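Local coordinates for decapping and exoribonuclease protein 1 (Kluyveromyces lactis, PDB 4GPS) that removes NAD caps from the 5' ends of RNAs and also acts as a metal-dependent decapping enzyme and 5'-3' exoribonuclease, at residues L200-Q205 with I210-D215. Residues are numbered along the deposited sequence; the frame is centred on the assembly and turned at random.
Sequences LLMTVQ and ILISVD
M202 and I212 face each other as a non-hydrogen-bonded pair of the antiparallel hairpin formed by strands 198-204 and 210-213, their side chains running alongside each other in the same direction. Along M202, CB comes 4.1 Å from I210 CG2, and CG meets I212 CG1 at the same separation. The turn about the CG-SD bond (chi3 44°) carries CE to 3.7 Å from I210 CG2, with I212 CG1 next at 4.2 Å. On the same face, I212 CG2 lies 4.1 Å from L200 CD1. Cutting I212 back to an alanine is likely to leave M202 CG and L200 CD1 without their hydrocarbon neighbour and open a gap beside H184 of helix 182-190. L388 of helix 370-393 and F178 of strand 176-181 also touch M202, so this side is packed against both elements; helix 156-167 lies over the other.

The backbone pairs L201-S213 and T203-L211 flank the M202-I212 pair, each closed by two N-H...O bonds. T203 N to L211 O is the straightest, 172° at the hydrogen, with the donor in the carbonyl plane. On the other face, a water 2.8 Å from S213 OG also bonds T203 OG1 and donates to L211 O (2.9 Å); T203 OG1 is further hydrogen-bonded to T399 of strand 399-404. The M202 face is thus apolar and the other mixed, L201 and L211 flanking a water-bridged cluster that gives L211 O a second donor.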
loop_
_atom_site.group_PDB
_atom_site.type_symbol
_atom_site.label_atom_id
_atom_site.label_comp_id
_atom_site.label_asym_id
_atom_site.label_seq_id
_atom_site.Cartn_x
_atom_site.Cartn_y
_atom_site.Cartn_z
ATOM N N LEU A 200 2.537 13.806 -8.279
ATOM C CA LEU A 200 2.179 13.992 -6.884
ATOM C C LEU A 200 2.659 15.354 -6.413
ATOM O O LEU A 200 3.348 16.052 -7.148
ATOM C CB LEU A 200 2.848 12.888 -6.012
ATOM C CG LEU A 200 2.403 11.418 -6.122
ATOM C CD1 LEU A 200 3.301 10.475 -5.313
ATOM C CD2 LEU A 200 1.001 11.331 -5.629
ATOM N N LEU A 201 2.298 15.711 -5.177
ATOM C CA LEU A 201 2.722 16.952 -4.535
ATOM C C LEU A 201 3.522 16.558 -3.315
ATOM O O LEU A 201 3.146 15.641 -2.579
ATOM C CB LEU A 201 1.528 17.787 -4.084
ATOM C CG LEU A 201 0.648 18.369 -5.186
ATOM C CD1 LEU A 201 -0.262 19.409 -4.542
ATOM C CD2 LEU A 201 1.498 19.019 -6.293
ATOM N N MET A 202 4.634 17.239 -3.106
ATOM C CA MET A 202 5.479 16.934 -1.973
ATOM C C MET A 202 5.874 18.250 -1.384
ATOM O O MET A 202 6.472 19.095 -2.063
ATOM C CB MET A 202 6.690 16.112 -2.421
ATOM C CG MET A 202 6.259 14.737 -2.898
ATOM S SD MET A 202 7.524 13.504 -3.253
ATOM C CE MET A 202 8.504 13.715 -1.931
ATOM N N THR A 203 5.491 18.427 -0.122
ATOM C CA THR A 203 5.743 19.654 0.599
ATOM C C THR A 203 6.866 19.545 1.619
ATOM O O THR A 203 6.809 18.710 2.518
ATOM C CB THR A 203 4.454 20.138 1.351
ATOM O OG1 THR A 203 3.402 20.391 0.404
ATOM C CG2 THR A 203 4.748 21.419 2.141
ATOM N N VAL A 204 7.887 20.391 1.484
ATOM C CA VAL A 204 8.976 20.403 2.453
ATOM C C VAL A 204 8.497 21.319 3.563
ATOM O O VAL A 204 8.458 22.546 3.392
ATOM C CB VAL A 204 10.281 20.994 1.877
ATOM C CG1 VAL A 204 11.315 21.152 2.990
ATOM C CG2 VAL A 204 10.824 20.097 0.777
ATOM N N GLN A 205 8.129 20.728 4.698
ATOM C CA GLN A 205 7.630 21.521 5.818
ATOM C C GLN A 205 8.764 22.306 6.491
ATOM O O GLN A 205 9.942 22.029 6.287
ATOM C CB GLN A 205 6.939 20.613 6.848
ATOM C CG GLN A 205 6.003 19.586 6.222
ATOM C CD GLN A 205 5.356 18.663 7.248
ATOM O OE1 GLN A 205 5.992 18.265 8.245
ATOM N NE2 GLN A 205 4.083 18.305 7.005
ATOM N N ILE A 210 9.036 15.836 5.009
ATOM C CA ILE A 210 8.277 16.002 3.774
ATOM C C ILE A 210 6.899 15.336 3.762
ATOM O O ILE A 210 6.753 14.141 4.036
ATOM C CB ILE A 210 9.104 15.464 2.583
ATOM C CG1 ILE A 210 10.429 16.228 2.491
ATOM C CG2 ILE A 210 8.322 15.608 1.287
ATOM C CD1 ILE A 210 11.478 15.591 1.619
ATOM N N LEU A 211 5.887 16.121 3.410
ATOM C CA LEU A 211 4.528 15.621 3.342
ATOM C C LEU A 211 4.169 15.331 1.904
ATOM O O LEU A 211 4.288 16.201 1.057
ATOM C CB LEU A 211 3.558 16.669 3.891
ATOM C CG LEU A 211 2.075 16.316 3.799
ATOM C CD1 LEU A 211 1.795 15.055 4.586
ATOM C CD2 LEU A 211 1.247 17.469 4.356
ATOM N N ILE A 212 3.736 14.109 1.624
ATOM C CA ILE A 212 3.326 13.728 0.269
ATOM C C ILE A 212 1.803 13.813 0.181
ATOM O O ILE A 212 1.110 13.440 1.135
ATOM C CB ILE A 212 3.730 12.269 -0.056
ATOM C CG1 ILE A 212 5.240 12.104 0.081
ATOM C CG2 ILE A 212 3.272 11.899 -1.465
ATOM C CD1 ILE A 212 5.755 10.747 -0.328
ATOM N N SER A 213 1.293 14.308 -0.946
ATOM C CA SER A 213 -0.156 14.403 -1.190
ATOM C C SER A 213 -0.434 14.476 -2.706
ATOM O O SER A 213 0.488 14.364 -3.497
ATOM C CB SER A 213 -0.756 15.618 -0.472
ATOM O OG SER A 213 -0.164 16.831 -0.910
ATOM N N VAL A 214 -1.684 14.637 -3.118
ATOM C CA VAL A 214 -1.998 14.708 -4.544
ATOM C C VAL A 214 -2.851 15.890 -4.927
ATOM O O VAL A 214 -3.308 16.626 -4.062
ATOM C CB VAL A 214 -2.802 13.494 -5.029
ATOM C CG1 VAL A 214 -1.898 12.495 -5.707
ATOM C CG2 VAL A 214 -3.570 12.891 -3.862
ATOM N N ASP A 215 -3.086 16.000 -6.242
ATOM C CA ASP A 215 -3.926 17.024 -6.894
ATOM C C ASP A 215 -3.259 18.391 -7.054
ATOM O O ASP A 215 -3.766 19.263 -7.770
ATOM C CB ASP A 215 -5.255 17.200 -6.137
ATOM C CG ASP A 215 -6.462 17.301 -7.063
ATOM O OD1 ASP A 215 -6.380 17.964 -8.131
ATOM O OD2 ASP A 215 -7.513 16.727 -6.700
HETATM O O HOH W 1 2.330 17.902 -0.292
#